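Local atomic coordinates of microtubule-associated protein 1 light chain 3 (Plasmodium falciparum, PDB entry 4EOY), a protein that probably works as the ubiquitin-like autophagy protein Atg8 of the malaria parasite and binds a peptide of its partner Atg3. Residues Pro6-Glu11 / Glu15-Glu20; Ala19-Ile24 / Arg31-Ile36; Leu101-Leu106 / Gly115-Glu120. The protein carries 3 engineered substitutions. One frame throughout, in Å; residues are numbered along the deposited sequence.

Contact 1 (Pro6-Glu11 / Glu15-Glu20); sequences PSLKDE and ENRVAE. With CA (calcium ion), chain G.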
loop_
_atom_site.group_PDB
_atom_site.type_symbol
_atom_site.label_atom_id
_atom_site.label_comp_id
_atom_site.label_asym_id
_atom_site.label_seq_id
_atom_site.Cartn_x
_atom_site.Cartn_y
_atom_site.Cartn_z
ATOM N N PRO A 6 -3.956 12.710 -7.255
ATOM C CA PRO A 6 -4.650 11.669 -8.019
ATOM C C PRO A 6 -4.556 10.299 -7.346
ATOM O O PRO A 6 -3.451 9.861 -6.986
ATOM C CB PRO A 6 -3.926 11.678 -9.367
ATOM C CG PRO A 6 -2.564 12.215 -9.069
ATOM C CD PRO A 6 -2.747 13.197 -7.947
ATOM N N SER A 7 -5.710 9.647 -7.168
ATOM C CA SER A 7 -5.801 8.343 -6.498
ATOM C C SER A 7 -6.619 7.328 -7.327
ATOM O O SER A 7 -7.108 7.643 -8.418
ATOM C CB SER A 7 -6.417 8.508 -5.101
ATOM O OG SER A 7 -6.671 7.250 -4.479
ATOM N N LEU A 8 -6.761 6.117 -6.789
ATOM C CA LEU A 8 -7.474 5.034 -7.458
ATOM C C LEU A 8 -8.979 5.297 -7.536
ATOM O O LEU A 8 -9.669 4.784 -8.431
ATOM C CB LEU A 8 -7.226 3.720 -6.730
ATOM C CG LEU A 8 -7.538 2.455 -7.524
ATOM C CD1 LEU A 8 -6.378 2.119 -8.455
ATOM C CD2 LEU A 8 -7.802 1.307 -6.573
ATOM N N LYS A 9 -9.484 6.100 -6.601
ATOM C CA LYS A 9 -10.896 6.497 -6.583
ATOM C C LYS A 9 -11.261 7.332 -7.812
ATOM O O LYS A 9 -12.392 7.289 -8.292
ATOM C CB LYS A 9 -11.208 7.260 -5.298
ATOM C CG LYS A 9 -10.989 6.428 -4.047
ATOM C CD LYS A 9 -11.370 7.175 -2.780
ATOM C CE LYS A 9 -11.465 6.213 -1.607
ATOM N NZ LYS A 9 -11.684 6.919 -0.322
ATOM N N ASP A 10 -10.286 8.079 -8.323
ATOM C CA ASP A 10 -10.477 8.884 -9.524
ATOM C C ASP A 10 -10.334 8.027 -10.789
ATOM O O ASP A 10 -10.859 8.372 -11.858
ATOM C CB ASP A 10 -9.463 10.036 -9.550
ATOM C CG ASP A 10 -9.286 10.711 -8.178
ATOM O OD1 ASP A 10 -10.033 10.391 -7.228
ATOM O OD2 ASP A 10 -8.385 11.553 -8.042
ATOM N N GLU A 11 -9.605 6.919 -10.654
ATOM C CA GLU A 11 -9.329 6.001 -11.755
ATOM C C GLU A 11 -10.457 5.014 -11.987
ATOM O O GLU A 11 -10.822 4.753 -13.139
ATOM C CB GLU A 11 -8.050 5.204 -11.467
ATOM C CG GLU A 11 -6.751 5.922 -11.796
ATOM C CD GLU A 11 -5.556 5.338 -11.058
ATOM O OE1 GLU A 11 -4.620 6.106 -10.743
ATOM O OE2 GLU A 11 -5.547 4.114 -10.788
ATOM N N GLU A 15 -18.306 1.360 -7.562
ATOM C CA GLU A 15 -18.985 0.077 -7.784
ATOM C C GLU A 15 -18.030 -1.014 -8.309
ATOM O O GLU A 15 -18.124 -2.176 -7.897
ATOM C CB GLU A 15 -20.201 0.249 -8.711
ATOM C CG GLU A 15 -20.018 1.227 -9.871
ATOM C CD GLU A 15 -20.245 2.700 -9.498
ATOM O OE1 GLU A 15 -20.312 3.039 -8.287
ATOM O OE2 GLU A 15 -20.340 3.533 -10.433
ATOM N N ASN A 16 -17.109 -0.631 -9.196
ATOM C CA ASN A 16 -16.066 -1.548 -9.689
ATOM C C ASN A 16 -15.074 -1.959 -8.604
ATOM O O ASN A 16 -14.762 -3.138 -8.480
ATOM C CB ASN A 16 -15.315 -0.940 -10.881
ATOM C CG ASN A 16 -16.159 -0.904 -12.151
ATOM O OD1 ASN A 16 -17.383 -0.962 -12.093
ATOM N ND2 ASN A 16 -15.502 -0.795 -13.305
ATOM N N ARG A 17 -14.576 -0.981 -7.840
ATOM C CA ARG A 17 -13.729 -1.214 -6.649
ATOM C C ARG A 17 -14.344 -2.135 -5.602
ATOM O O ARG A 17 -13.658 -2.992 -5.060
ATOM C CB ARG A 17 -13.352 0.125 -5.985
ATOM C CG ARG A 17 -12.270 0.911 -6.726
ATOM C CD ARG A 17 -12.467 2.419 -6.634
ATOM N NE ARG A 17 -12.831 2.828 -5.283
ATOM C CZ ARG A 17 -13.490 3.937 -4.972
ATOM N NH1 ARG A 17 -13.862 4.803 -5.907
ATOM N NH2 ARG A 17 -13.773 4.177 -3.701
ATOM N N VAL A 18 -15.630 -1.953 -5.308
ATOM C CA VAL A 18 -16.346 -2.851 -4.402
ATOM C C VAL A 18 -16.369 -4.278 -4.955
ATOM O O VAL A 18 -16.139 -5.241 -4.224
ATOM C CB VAL A 18 -17.789 -2.356 -4.143
ATOM C CG1 VAL A 18 -18.563 -3.366 -3.316
ATOM C CG2 VAL A 18 -17.771 -1.012 -3.434
ATOM N N ALA A 19 -16.621 -4.400 -6.254
ATOM C CA ALA A 19 -16.615 -5.694 -6.929
ATOM C C ALA A 19 -15.217 -6.322 -6.918
ATOM O O ALA A 19 -15.082 -7.513 -6.672
ATOM C CB ALA A 19 -17.118 -5.540 -8.359
ATOM N N GLU A 20 -14.182 -5.531 -7.200
ATOM C CA GLU A 20 -12.800 -6.035 -7.196
ATOM C C GLU A 20 -12.472 -6.660 -5.863
ATOM O O GLU A 20 -12.012 -7.789 -5.804
ATOM C CB GLU A 20 -11.768 -4.915 -7.407
ATOM C CG GLU A 20 -11.812 -4.154 -8.721
ATOM C CD GLU A 20 -10.640 -3.197 -8.849
ATOM O OE1 GLU A 20 -10.843 -1.968 -8.714
ATOM O OE2 GLU A 20 -9.508 -3.684 -9.058
HETATM CA CA CA G . -1.543 8.814 -6.872
HETATM O O HOH W 1 -2.921 8.209 -9.198
HETATM O O HOH W 2 0.395 7.033 -6.655
HETATM O O HOH W 3 -1.116 10.362 -5.256
#

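Contact 2 (Ala19-Ile24 / Arg31-Ile36); sequences AETHKI and RIPVVI. Engineered in segment 31-36: Ile36 (natural residue Cys).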
loop_
_atom_site.group_PDB
_atom_site.type_symbol
_atom_site.label_atom_id
_atom_site.label_comp_id
_atom_site.label_asym_id
_atom_site.label_seq_id
_atom_site.Cartn_x
_atom_site.Cartn_y
_atom_site.Cartn_z
ATOM N N ALA A 19 -16.621 -4.400 -6.254
ATOM C CA ALA A 19 -16.615 -5.694 -6.929
ATOM C C ALA A 19 -15.217 -6.322 -6.918
ATOM O O ALA A 19 -15.082 -7.513 -6.672
ATOM C CB ALA A 19 -17.118 -5.540 -8.359
ATOM N N GLU A 20 -14.182 -5.531 -7.200
ATOM C CA GLU A 20 -12.800 -6.035 -7.196
ATOM C C GLU A 20 -12.472 -6.660 -5.863
ATOM O O GLU A 20 -12.012 -7.789 -5.804
ATOM C CB GLU A 20 -11.768 -4.915 -7.407
ATOM C CG GLU A 20 -11.812 -4.154 -8.721
ATOM C CD GLU A 20 -10.640 -3.197 -8.849
ATOM O OE1 GLU A 20 -10.843 -1.968 -8.714
ATOM O OE2 GLU A 20 -9.508 -3.684 -9.058
ATOM N N THR A 21 -12.667 -5.892 -4.793
ATOM C CA THR A 21 -12.225 -6.298 -3.457
ATOM C C THR A 21 -13.083 -7.442 -2.907
ATOM O O THR A 21 -12.581 -8.318 -2.193
ATOM C CB THR A 21 -12.212 -5.122 -2.444
ATOM O OG1 THR A 21 -13.523 -4.546 -2.311
ATOM C CG2 THR A 21 -11.234 -4.047 -2.881
ATOM N N HIS A 22 -14.366 -7.444 -3.249
ATOM C CA HIS A 22 -15.249 -8.512 -2.805
ATOM C C HIS A 22 -14.802 -9.845 -3.331
ATOM O O HIS A 22 -14.712 -10.802 -2.573
ATOM C CB HIS A 22 -16.684 -8.255 -3.225
ATOM C CG HIS A 22 -17.638 -9.334 -2.781
ATOM N ND1 HIS A 22 -18.072 -10.301 -3.609
ATOM C CD2 HIS A 22 -18.218 -9.591 -1.536
ATOM C CE1 HIS A 22 -18.900 -11.130 -2.938
ATOM N NE2 HIS A 22 -18.990 -10.694 -1.668
ATOM N N LYS A 23 -14.523 -9.925 -4.627
ATOM C CA LYS A 23 -14.143 -11.200 -5.223
ATOM C C LYS A 23 -12.711 -11.608 -4.895
ATOM O O LYS A 23 -12.413 -12.796 -4.803
ATOM C CB LYS A 23 -14.424 -11.246 -6.734
ATOM C CG LYS A 23 -13.631 -10.302 -7.626
ATOM C CD LYS A 23 -14.140 -10.413 -9.062
ATOM C CE LYS A 23 -13.476 -9.427 -10.016
ATOM N NZ LYS A 23 -13.987 -8.033 -9.865
ATOM N N ILE A 24 -11.825 -10.642 -4.693
ATOM C CA ILE A 24 -10.467 -10.967 -4.258
ATOM C C ILE A 24 -10.468 -11.483 -2.801
ATOM O O ILE A 24 -9.688 -12.378 -2.444
ATOM C CB ILE A 24 -9.508 -9.767 -4.432
ATOM C CG1 ILE A 24 -8.073 -10.256 -4.641
ATOM C CG2 ILE A 24 -9.596 -8.819 -3.244
ATOM C CD1 ILE A 24 -7.860 -10.948 -5.968
ATOM N N ARG A 31 -5.628 -12.941 2.797
ATOM C CA ARG A 31 -4.849 -11.766 2.377
ATOM C C ARG A 31 -5.732 -10.514 2.320
ATOM O O ARG A 31 -6.953 -10.606 2.102
ATOM C CB ARG A 31 -4.193 -12.024 1.018
ATOM C CG ARG A 31 -3.077 -13.066 1.055
ATOM C CD ARG A 31 -2.346 -13.184 -0.281
ATOM N NE ARG A 31 -1.065 -13.918 -0.205
ATOM C CZ ARG A 31 0.159 -13.371 -0.193
ATOM N NH1 ARG A 31 0.339 -12.054 -0.249
ATOM N NH2 ARG A 31 1.230 -14.157 -0.129
ATOM N N ILE A 32 -5.129 -9.343 2.523
ATOM C CA ILE A 32 -5.886 -8.087 2.474
ATOM C C ILE A 32 -5.451 -7.211 1.318
ATOM O O ILE A 32 -4.258 -7.110 1.020
ATOM C CB ILE A 32 -5.831 -7.315 3.811
ATOM C CG1 ILE A 32 -4.414 -6.889 4.148
ATOM C CG2 ILE A 32 -6.370 -8.196 4.932
ATOM C CD1 ILE A 32 -4.353 -5.889 5.279
ATOM N N PRO A 33 -6.428 -6.605 0.621
ATOM C CA PRO A 33 -6.096 -5.729 -0.486
ATOM C C PRO A 33 -5.683 -4.335 -0.003
ATOM O O PRO A 33 -6.453 -3.668 0.698
ATOM C CB PRO A 33 -7.399 -5.681 -1.295
ATOM C CG PRO A 33 -8.473 -5.949 -0.303
ATOM C CD PRO A 33 -7.879 -6.871 0.702
ATOM N N VAL A 34 -4.481 -3.915 -0.392
ATOM C CA VAL A 34 -3.920 -2.646 0.019
ATOM C C VAL A 34 -3.530 -1.847 -1.213
ATOM O O VAL A 34 -2.950 -2.404 -2.143
ATOM C CB VAL A 34 -2.676 -2.851 0.895
ATOM C CG1 VAL A 34 -2.046 -1.518 1.238
ATOM C CG2 VAL A 34 -3.043 -3.606 2.152
ATOM N N VAL A 35 -3.851 -0.549 -1.211
ATOM C CA VAL A 35 -3.440 0.376 -2.257
ATOM C C VAL A 35 -2.553 1.446 -1.631
ATOM O O VAL A 35 -2.916 2.035 -0.615
ATOM C CB VAL A 35 -4.644 1.053 -2.938
ATOM C CG1 VAL A 35 -4.189 1.853 -4.165
ATOM C CG2 VAL A 35 -5.661 0.010 -3.354
ATOM N N ILE A 36 -1.396 1.698 -2.236
ATOM C CA ILE A 36 -0.464 2.715 -1.725
ATOM C C ILE A 36 -0.548 4.013 -2.531
ATOM O O ILE A 36 -0.551 3.994 -3.771
ATOM C CB ILE A 36 0.991 2.232 -1.756
ATOM C CG1 ILE A 36 1.934 3.354 -1.313
ATOM C CG2 ILE A 36 1.385 1.842 -3.155
ATOM C CD1 ILE A 36 3.283 2.856 -0.878
#

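Contact 3 (Leu101-Leu106 / Gly115-Glu120); sequences LLMQDL and GYLYME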
loop_
_atom_site.group_PDB
_atom_site.type_symbol
_atom_site.label_atom_id
_atom_site.label_comp_id
_atom_site.label_asym_id
_atom_site.label_seq_id
_atom_site.Cartn_x
_atom_site.Cartn_y
_atom_site.Cartn_z
ATOM N N LEU A 101 1.409 -4.255 15.435
ATOM C CA LEU A 101 0.089 -4.802 15.116
ATOM C C LEU A 101 0.196 -5.715 13.898
ATOM O O LEU A 101 1.213 -5.707 13.196
ATOM C CB LEU A 101 -0.906 -3.675 14.812
ATOM C CG LEU A 101 -1.362 -2.774 15.971
ATOM C CD1 LEU A 101 -2.307 -1.674 15.483
ATOM C CD2 LEU A 101 -2.018 -3.583 17.078
ATOM N N LEU A 102 -0.857 -6.502 13.673
ATOM C CA LEU A 102 -1.014 -7.297 12.453
ATOM C C LEU A 102 -1.624 -6.441 11.357
ATOM O O LEU A 102 -2.357 -5.495 11.628
ATOM C CB LEU A 102 -1.937 -8.498 12.696
ATOM C CG LEU A 102 -1.546 -9.558 13.714
ATOM C CD1 LEU A 102 -2.650 -10.601 13.752
ATOM C CD2 LEU A 102 -0.208 -10.212 13.407
ATOM N N MET A 103 -1.342 -6.785 10.106
ATOM C CA MET A 103 -1.936 -6.075 8.970
ATOM C C MET A 103 -3.438 -6.299 8.887
ATOM O O MET A 103 -4.155 -5.497 8.293
ATOM C CB MET A 103 -1.276 -6.491 7.637
ATOM C CG MET A 103 0.066 -5.811 7.341
ATOM S SD MET A 103 -0.043 -4.008 7.185
ATOM C CE MET A 103 -1.227 -3.775 5.871
ATOM N N GLN A 104 -3.931 -7.383 9.482
ATOM C CA GLN A 104 -5.367 -7.579 9.570
ATOM C C GLN A 104 -6.007 -6.497 10.441
ATOM O O GLN A 104 -7.110 -6.045 10.146
ATOM C CB GLN A 104 -5.696 -8.957 10.137
ATOM C CG GLN A 104 -7.189 -9.267 10.215
ATOM C CD GLN A 104 -7.844 -9.388 8.847
ATOM O OE1 GLN A 104 -7.174 -9.687 7.842
ATOM N NE2 GLN A 104 -9.161 -9.176 8.797
ATOM N N ASP A 105 -5.323 -6.108 11.518
ATOM C CA ASP A 105 -5.857 -5.143 12.459
ATOM C C ASP A 105 -6.074 -3.807 11.754
ATOM O O ASP A 105 -7.167 -3.237 11.801
ATOM C CB ASP A 105 -4.935 -5.015 13.664
ATOM C CG ASP A 105 -5.003 -6.222 14.562
ATOM O OD1 ASP A 105 -6.150 -6.708 14.814
ATOM O OD2 ASP A 105 -3.927 -6.681 15.022
ATOM N N LEU A 106 -5.049 -3.355 11.042
ATOM C CA LEU A 106 -5.162 -2.168 10.217
ATOM C C LEU A 106 -6.360 -2.281 9.299
ATOM O O LEU A 106 -7.123 -1.317 9.152
ATOM C CB LEU A 106 -3.887 -1.944 9.393
ATOM C CG LEU A 106 -2.905 -0.938 9.977
ATOM C CD1 LEU A 106 -2.459 -1.371 11.354
ATOM C CD2 LEU A 106 -1.712 -0.710 9.045
ATOM N N GLY A 115 -13.679 -1.506 0.307
ATOM C CA GLY A 115 -13.000 -2.781 0.583
ATOM C C GLY A 115 -11.477 -2.699 0.667
ATOM O O GLY A 115 -10.828 -3.643 1.112
ATOM N N TYR A 116 -10.906 -1.569 0.238
ATOM C CA TYR A 116 -9.453 -1.392 0.202
ATOM C C TYR A 116 -8.912 -0.804 1.499
ATOM O O TYR A 116 -9.578 -0.003 2.163
ATOM C CB TYR A 116 -9.039 -0.466 -0.958
ATOM C CG TYR A 116 -8.967 -1.129 -2.316
ATOM C CD1 TYR A 116 -7.955 -2.052 -2.606
ATOM C CD2 TYR A 116 -9.911 -0.851 -3.303
ATOM C CE1 TYR A 116 -7.885 -2.690 -3.836
ATOM C CE2 TYR A 116 -9.854 -1.489 -4.536
ATOM C CZ TYR A 116 -8.832 -2.410 -4.794
ATOM O OH TYR A 116 -8.749 -3.048 -6.018
ATOM N N LEU A 117 -7.689 -1.204 1.856
ATOM C CA LEU A 117 -6.926 -0.487 2.847
ATOM C C LEU A 117 -6.034 0.525 2.129
ATOM O O LEU A 117 -5.093 0.154 1.405
ATOM C CB LEU A 117 -6.084 -1.425 3.689
ATOM C CG LEU A 117 -5.331 -0.751 4.847
ATOM C CD1 LEU A 117 -6.344 -0.205 5.831
ATOM C CD2 LEU A 117 -4.352 -1.726 5.495
ATOM N N TYR A 118 -6.327 1.806 2.332
ATOM C CA TYR A 118 -5.563 2.873 1.692
ATOM C C TYR A 118 -4.463 3.328 2.613
ATOM O O TYR A 118 -4.697 3.611 3.804
ATOM C CB TYR A 118 -6.465 4.050 1.352
ATOM C CG TYR A 118 -7.354 3.816 0.147
ATOM C CD1 TYR A 118 -8.598 3.231 0.286
ATOM C CD2 TYR A 118 -6.944 4.187 -1.124
ATOM C CE1 TYR A 118 -9.407 3.010 -0.807
ATOM C CE2 TYR A 118 -7.754 3.980 -2.223
ATOM C CZ TYR A 118 -8.983 3.380 -2.056
ATOM O OH TYR A 118 -9.777 3.166 -3.171
ATOM N N MET A 119 -3.252 3.333 2.090
ATOM C CA MET A 119 -2.084 3.781 2.842
ATOM C C MET A 119 -1.310 4.807 2.025
ATOM O O MET A 119 -1.295 4.760 0.785
ATOM C CB MET A 119 -1.195 2.590 3.189
ATOM C CG MET A 119 -1.847 1.633 4.181
ATOM S SD MET A 119 -0.660 0.390 4.684
ATOM C CE MET A 119 0.465 1.338 5.719
ATOM N N GLU A 120 -0.687 5.758 2.700
ATOM C CA GLU A 120 -0.062 6.871 1.988
ATOM C C GLU A 120 1.346 7.088 2.436
ATOM O O GLU A 120 1.676 6.817 3.580
ATOM C CB GLU A 120 -0.869 8.154 2.214
ATOM C CG GLU A 120 -2.275 8.103 1.634
ATOM C CD GLU A 120 -3.051 9.371 1.869
ATOM O OE1 GLU A 120 -3.059 9.836 3.025
ATOM O OE2 GLU A 120 -3.661 9.897 0.904
#

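Contact 1 (Pro6-Glu11 / Glu15-Glu20)
The aliphatic part of Lys9 lies over the flat face of the Arg17 guanidinium, and this overlap is the main packing between helix 8-11 and helix 14-27. The two side chains cross at about a right angle. Lys9 CG sits 3.6 Å from Arg17 CZ, over one face of the guanidinium and displaced toward its rim. Lys9 CA approaches Arg17 NH1 over the same group, at 3.5 Å. The Arg17 chain is bent at chi2 and again at chi3 (43° for the latter), which lays its flat end against the extended lysine. Leu8 adds a looser contact, with its CD2 4.5 Å from Arg17 CG.

Two helices ahead of the ubiquitin-like core, here a short, weakly bonded 8-11 and a longer 14-27, are characteristic of the Atg8 family, and this contact joins that pair.

The polar ends have partners elsewhere. Lys9 NZ forms a salt bridge with Asp112, and Arg17 NH2 forms one with Asp114. These acids probably offset the like charges of Lys9 NZ and Arg17 NH2, which lie 4.8 Å apart. Arg17 NH1 also donates to the carbonyl O of Val12.

A calcium ion held by Pro6 O at 2.2 Å lies apart from the Lys9-Arg17 overlap; three waters complete the ligands seen. Water 1 also donates to Glu11 OE1, at 3.1 Å. A second calcium site, Ser13 to Arg17, includes Arg17 itself.

Contact 2 (Ala19-Ile24 / Arg31-Ile36)
The pyrrolidine ring of Pro33 is the one ring in the contact, and its puckered CG corner does the touching. Thr21 CG2 comes to 4.2 Å from Pro33 CG. Ile24 CG2 reaches the same Pro33 CG at 4.3 Å. Two methyl groups, one helical turn apart, therefore meet a single corner of the proline. Tyr116 and Tyr107 also pack on Pro33, from a loop and from helix 103-110.

The contact is apolar and buried. Thr21 splits its side chain between two tasks. At chi1 59° its OG1 sits beside both the backbone N and the carbonyl carbon, while CG2 goes to the proline. The hydroxyl lies within hydrogen-bonding reach of two carbonyls, Asp114 O and Arg17 O, which must share its one proton. This probably ties the helix to the loop before strand 117-122. Ile24 also touches Leu53 of strand 51-55.

Ile24 and Pro33 each pack on an aromatic side chain of the bound Atg3 peptide. Arg31 packs on an apolar one. An apolar pocket between an N-terminal helix and the ubiquitin-like sheet, filled by an aromatic residue of a partner, is typical of the peptide-binding site of Atg8 proteins.

Contact 3 (Leu101-Leu106 / Gly115-Glu120)
Leu106, in the first turn of helix 103-110, comes closest to strand 117-122 at Leu117, with 7.8 Å between their CA atoms. Side chains make most of the contact.

Leu117 is the centre of the contact, and its two methyls are used differently: CD2 meets side chains, CD1 the backbone of Leu106. CG is anti to the backbone N (chi1 -175°), and the branch reaches toward the helix. Leu117 CD2 packs against Met103 CE at 3.8 Å and against Leu106 CB at 3.9 Å. Its other methyl, CD1, lies 3.6 Å from the backbone O of Leu106.

Met103 reaches the strand with its terminal methyl. Bends at chi2 and chi3 bring CE to Leu117 CD2, and the same CE touches Met119 SD at 4.4 Å. Met119, two residues along the strand, points to the same side as Leu117. Its CE meets Leu106 CD2 at 4.5 Å, at the outer limit of contact. The four side chains are buried and form one apolar cluster. Val60 and Phe63 of helix 60-72 extend it: both touch Met103, Val60 also touches Leu106, and Phe63 also touches Met119.

Leu102 is the N-cap of the helix. Asp105 OD2 accepts a weak hydrogen bond from Leu102 N, at 3.4 Å. On the strand, Tyr118 makes a cation-pi contact with Lys9, and its OH is hydrogen-bonded to Asp114.

In this ubiquitin-like (beta-grasp) fold the mixed sheet holds the long helix 60-72, and helix 103-110, in the connection from strand 89-92 to strand 117-122, packs beside it on the same apolar core.

From the N terminus, contact 1 closes the short turn between helix 8-11 and helix 14-27. Contact 2 begins on that second helix, sharing Ala19 and Glu20 with contact 1, and closes the loop into strand 31-38. Contact 3 comes much later and closes the link from helix 103-110 to strand 117-122. The three follow one another along the chain, and none nests within another. In space they join up. Strands 31-38 and 117-122 run parallel as neighbours, so contacts 2 and 3 share one sheet. Tyr116 and Tyr118 reach back to contact 1. The N-terminal helices, the sheet and helix 103-110 are thereby tied together.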